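PDB 6YQ4: tannase from Fusobacterium nucleatum subsp. nucleatum ATCC 25586, which probably hydrolyses ester bonds of gallotannins, a detoxifying activity linked to pathogen resistance, and binds a magnesium ion. Local coordinates for residues 356-366 and 376-387. Sequence-based numbering, arbitrary orientation.
Sequences FDSLDASSGEN and SKHFTKFSFDIN
The buried carboxylate of D357 reaches the segment 376-387 with both oxygens. OD1 accepts from H378 ND1 (3.1 Å, N-H...O 169°) on its syn side, the bond lying in the imidazole plane, while N366 ND2 of its own segment comes to OD1 from the opposite face of the carboxylate. OD2 takes three donors: T380 OG1 at 2.8 Å and T380 N, both on the anti side, and F379 N from above the plane. With CG anti to the backbone N (chi1 -166°), D357 extends its carboxylate to the start of helix 381-394, where T380 is the N-cap.

Carbonyls of 356-366 take further side-chain donors. S383 OG gives a short bond to D357 O (2.5 Å), and N387 ND2, one helical turn further on, reaches L359 O at 2.6 Å. S376 OG binds A361 O in the carbonyl plane, on a lone pair. N366 is gripped twice: K377 N donates to its O, and its ND2 to K377 O (2.9 Å), while its OD1 accepts from S363 N in a capping box at the start of helix 364-368.

Apolar contacts flank this network. D357 CB lies over one face of the F379 ring, a CH-pi contact 4.0 Å from the centroid, and E365 CB touches F379 CZ. L359 CD2 meets I386 CD1 at 3.8 Å, the two side chains crossing at about a right angle.

The contact joins helix 364-368 and its preceding loop to helix 381-394, away from the magnesium site. Four donors from 378-380 fasten the helix lead-in and N-cap to D357, whose five donors probably keep it ionised; N387 and S376 hold the turn 358-361.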
loop_
_atom_site.group_PDB
_atom_site.type_symbol
_atom_site.label_atom_id
_atom_site.label_comp_id
_atom_site.label_asym_id
_atom_site.label_seq_id
_atom_site.Cartn_x
_atom_site.Cartn_y
_atom_site.Cartn_z
ATOM N N PHE A 356 6.556 -12.221 7.368
ATOM C CA PHE A 356 5.159 -12.128 6.952
ATOM C C PHE A 356 4.385 -13.425 7.159
ATOM O O PHE A 356 3.312 -13.403 7.779
ATOM C CB PHE A 356 5.073 -11.667 5.482
ATOM C CG PHE A 356 5.652 -10.299 5.263
ATOM C CD1 PHE A 356 7.019 -10.138 5.058
ATOM C CD2 PHE A 356 4.852 -9.175 5.332
ATOM C CE1 PHE A 356 7.571 -8.897 4.916
ATOM C CE2 PHE A 356 5.404 -7.919 5.176
ATOM C CZ PHE A 356 6.769 -7.779 4.961
ATOM N N ASP A 357 4.890 -14.572 6.684
ATOM C CA ASP A 357 4.229 -15.856 6.953
ATOM C C ASP A 357 4.905 -16.544 8.146
ATOM O O ASP A 357 5.772 -17.418 7.976
ATOM C CB ASP A 357 4.222 -16.753 5.720
ATOM C CG ASP A 357 3.250 -17.916 5.872
ATOM O OD1 ASP A 357 2.630 -17.975 6.963
ATOM O OD2 ASP A 357 3.087 -18.746 4.931
ATOM N N SER A 358 4.478 -16.165 9.363
ATOM C CA SER A 358 5.021 -16.727 10.605
ATOM C C SER A 358 4.662 -18.195 10.780
ATOM O O SER A 358 3.586 -18.644 10.385
ATOM C CB SER A 358 4.499 -15.982 11.839
ATOM O OG SER A 358 4.378 -14.602 11.609
ATOM N N LEU A 359 5.555 -18.927 11.456
ATOM C CA LEU A 359 5.385 -20.366 11.648
ATOM C C LEU A 359 4.189 -20.723 12.533
ATOM O O LEU A 359 3.674 -21.840 12.429
ATOM C CB LEU A 359 6.654 -20.976 12.246
ATOM C CG LEU A 359 7.850 -21.020 11.305
ATOM C CD1 LEU A 359 8.888 -21.961 11.836
ATOM C CD2 LEU A 359 7.418 -21.419 9.910
ATOM N N ASP A 360 3.750 -19.825 13.411
ATOM C CA ASP A 360 2.541 -20.042 14.197
ATOM C C ASP A 360 1.325 -19.318 13.611
ATOM O O ASP A 360 0.295 -19.220 14.285
ATOM C CB ASP A 360 2.767 -19.611 15.649
ATOM C CG ASP A 360 2.957 -18.110 15.793
ATOM O OD1 ASP A 360 3.348 -17.458 14.803
ATOM O OD2 ASP A 360 2.734 -17.583 16.904
ATOM N N ALA A 361 1.445 -18.781 12.388
ATOM C CA ALA A 361 0.329 -18.175 11.647
ATOM C C ALA A 361 -0.252 -16.956 12.359
ATOM O O ALA A 361 -1.447 -16.696 12.284
ATOM C CB ALA A 361 -0.782 -19.199 11.366
ATOM N N SER A 362 0.583 -16.172 13.030
ATOM C CA SER A 362 0.110 -15.123 13.922
ATOM C C SER A 362 0.331 -13.717 13.391
ATOM O O SER A 362 -0.090 -12.756 14.042
ATOM C CB SER A 362 0.817 -15.242 15.276
ATOM O OG SER A 362 2.200 -14.950 15.101
ATOM N N SER A 363 1.006 -13.563 12.259
ATOM C CA SER A 363 1.179 -12.234 11.719
ATOM C C SER A 363 -0.171 -11.686 11.279
ATOM O O SER A 363 -1.151 -12.427 11.116
ATOM C CB SER A 363 2.168 -12.245 10.548
ATOM O OG SER A 363 1.490 -12.337 9.311
ATOM N N GLY A 364 -0.215 -10.366 11.099
ATOM C CA GLY A 364 -1.411 -9.755 10.561
ATOM C C GLY A 364 -1.723 -10.248 9.164
ATOM O O GLY A 364 -2.896 -10.342 8.778
ATOM N N GLU A 365 -0.675 -10.553 8.376
ATOM C CA GLU A 365 -0.875 -11.065 7.015
ATOM C C GLU A 365 -1.401 -12.500 7.041
ATOM O O GLU A 365 -2.251 -12.866 6.226
ATOM C CB GLU A 365 0.430 -10.995 6.216
ATOM C CG GLU A 365 0.839 -9.597 5.750
ATOM C CD GLU A 365 1.335 -8.702 6.885
ATOM O OE1 GLU A 365 0.986 -7.498 6.876
ATOM O OE2 GLU A 365 2.069 -9.197 7.778
ATOM N N ASN A 366 -0.870 -13.338 7.933
ATOM C CA ASN A 366 -1.533 -14.602 8.281
ATOM C C ASN A 366 -3.021 -14.395 8.536
ATOM O O ASN A 366 -3.864 -15.153 8.049
ATOM C CB ASN A 366 -0.912 -15.187 9.540
ATOM C CG ASN A 366 0.450 -15.765 9.316
ATOM O OD1 ASN A 366 1.367 -15.499 10.102
ATOM N ND2 ASN A 366 0.592 -16.613 8.289
ATOM N N SER A 376 -6.629 -17.450 10.667
ATOM C CA SER A 376 -5.391 -17.209 9.933
ATOM C C SER A 376 -5.039 -18.447 9.129
ATOM O O SER A 376 -5.569 -19.534 9.363
ATOM C CB SER A 376 -4.205 -16.881 10.839
ATOM O OG SER A 376 -4.018 -17.906 11.807
ATOM N N LYS A 377 -4.138 -18.257 8.160
ATOM C CA LYS A 377 -3.640 -19.339 7.324
ATOM C C LYS A 377 -2.220 -18.997 6.901
ATOM O O LYS A 377 -1.743 -17.873 7.095
ATOM C CB LYS A 377 -4.506 -19.580 6.079
ATOM C CG LYS A 377 -5.957 -19.956 6.341
ATOM C CD LYS A 377 -6.553 -20.719 5.181
ATOM C CE LYS A 377 -8.076 -20.679 5.165
ATOM N NZ LYS A 377 -8.656 -21.402 3.991
ATOM N N HIS A 378 -1.541 -19.994 6.338
ATOM C CA HIS A 378 -0.300 -19.762 5.625
ATOM C C HIS A 378 -0.590 -19.297 4.210
ATOM O O HIS A 378 -1.706 -19.428 3.705
ATOM C CB HIS A 378 0.552 -21.026 5.587
ATOM C CG HIS A 378 0.914 -21.523 6.944
ATOM N ND1 HIS A 378 1.690 -20.787 7.813
ATOM C CD2 HIS A 378 0.557 -22.648 7.610
ATOM C CE1 HIS A 378 1.813 -21.449 8.952
ATOM N NE2 HIS A 378 1.140 -22.583 8.853
ATOM N N PHE A 379 0.445 -18.740 3.579
ATOM C CA PHE A 379 0.359 -18.354 2.176
ATOM C C PHE A 379 1.684 -18.553 1.444
ATOM O O PHE A 379 1.818 -18.095 0.300
ATOM C CB PHE A 379 -0.097 -16.894 2.026
ATOM C CG PHE A 379 0.528 -15.951 3.006
ATOM C CD1 PHE A 379 1.582 -15.127 2.621
ATOM C CD2 PHE A 379 0.056 -15.879 4.319
ATOM C CE1 PHE A 379 2.165 -14.232 3.532
ATOM C CE2 PHE A 379 0.616 -14.998 5.240
ATOM C CZ PHE A 379 1.678 -14.171 4.848
ATOM N N THR A 380 2.658 -19.210 2.055
ATOM C CA THR A 380 3.900 -19.548 1.398
ATOM C C THR A 380 4.090 -21.042 1.554
ATOM O O THR A 380 3.666 -21.637 2.546
ATOM C CB THR A 380 5.116 -18.802 1.985
ATOM O OG1 THR A 380 5.356 -19.235 3.341
ATOM C CG2 THR A 380 4.872 -17.304 1.970
ATOM N N LYS A 381 4.704 -21.643 0.543
ATOM C CA LYS A 381 5.101 -23.034 0.665
ATOM C C LYS A 381 6.075 -23.226 1.819
ATOM O O LYS A 381 6.108 -24.298 2.433
ATOM C CB LYS A 381 5.717 -23.493 -0.660
ATOM C CG LYS A 381 6.195 -24.924 -0.683
ATOM C CD LYS A 381 7.238 -25.137 -1.766
ATOM C CE LYS A 381 7.702 -26.563 -1.738
ATOM N NZ LYS A 381 6.542 -27.430 -1.384
ATOM N N PHE A 382 6.869 -22.201 2.134
ATOM C CA PHE A 382 7.976 -22.386 3.068
ATOM C C PHE A 382 7.468 -22.611 4.499
ATOM O O PHE A 382 7.841 -23.586 5.159
ATOM C CB PHE A 382 8.929 -21.184 2.997
ATOM C CG PHE A 382 10.000 -21.211 4.044
ATOM C CD1 PHE A 382 11.188 -21.888 3.814
ATOM C CD2 PHE A 382 9.801 -20.605 5.285
ATOM C CE1 PHE A 382 12.172 -21.962 4.803
ATOM C CE2 PHE A 382 10.770 -20.674 6.293
ATOM C CZ PHE A 382 11.957 -21.348 6.051
ATOM N N SER A 383 6.635 -21.700 4.996
ATOM C CA SER A 383 6.099 -21.822 6.341
ATOM C C SER A 383 5.127 -22.986 6.444
ATOM O O SER A 383 5.098 -23.679 7.468
ATOM C CB SER A 383 5.429 -20.512 6.743
ATOM O OG SER A 383 6.343 -19.437 6.580
ATOM N N PHE A 384 4.339 -23.229 5.396
ATOM C CA PHE A 384 3.413 -24.355 5.438
ATOM C C PHE A 384 4.167 -25.675 5.558
ATOM O O PHE A 384 3.864 -26.496 6.436
ATOM C CB PHE A 384 2.506 -24.346 4.204
ATOM C CG PHE A 384 1.635 -25.574 4.080
ATOM C CD1 PHE A 384 0.415 -25.648 4.738
ATOM C CD2 PHE A 384 2.042 -26.665 3.310
ATOM C CE1 PHE A 384 -0.392 -26.790 4.639
ATOM C CE2 PHE A 384 1.241 -27.814 3.209
ATOM C CZ PHE A 384 0.018 -27.870 3.882
ATOM N N ASP A 385 5.174 -25.885 4.697
ATOM C CA ASP A 385 5.902 -27.159 4.689
ATOM C C ASP A 385 6.615 -27.411 6.010
ATOM O O ASP A 385 6.728 -28.563 6.445
ATOM C CB ASP A 385 6.934 -27.212 3.552
ATOM C CG ASP A 385 6.312 -27.400 2.169
ATOM O OD1 ASP A 385 5.076 -27.480 2.036
ATOM O OD2 ASP A 385 7.084 -27.466 1.191
ATOM N N ILE A 386 7.162 -26.365 6.639
ATOM C CA ILE A 386 7.773 -26.569 7.953
ATOM C C ILE A 386 6.756 -27.169 8.908
ATOM O O ILE A 386 7.020 -28.176 9.579
ATOM C CB ILE A 386 8.340 -25.254 8.516
ATOM C CG1 ILE A 386 9.656 -24.876 7.852
ATOM C CG2 ILE A 386 8.580 -25.401 10.000
ATOM C CD1 ILE A 386 10.218 -23.580 8.412
ATOM N N ASN A 387 5.564 -26.575 8.962
ATOM C CA ASN A 387 4.555 -27.034 9.909
ATOM C C ASN A 387 3.972 -28.378 9.486
ATOM O O ASN A 387 3.723 -29.253 10.327
ATOM C CB ASN A 387 3.467 -25.971 10.055
ATOM C CG ASN A 387 3.910 -24.817 10.941
ATOM O OD1 ASN A 387 4.500 -25.027 11.996
ATOM N ND2 ASN A 387 3.655 -23.597 10.499
#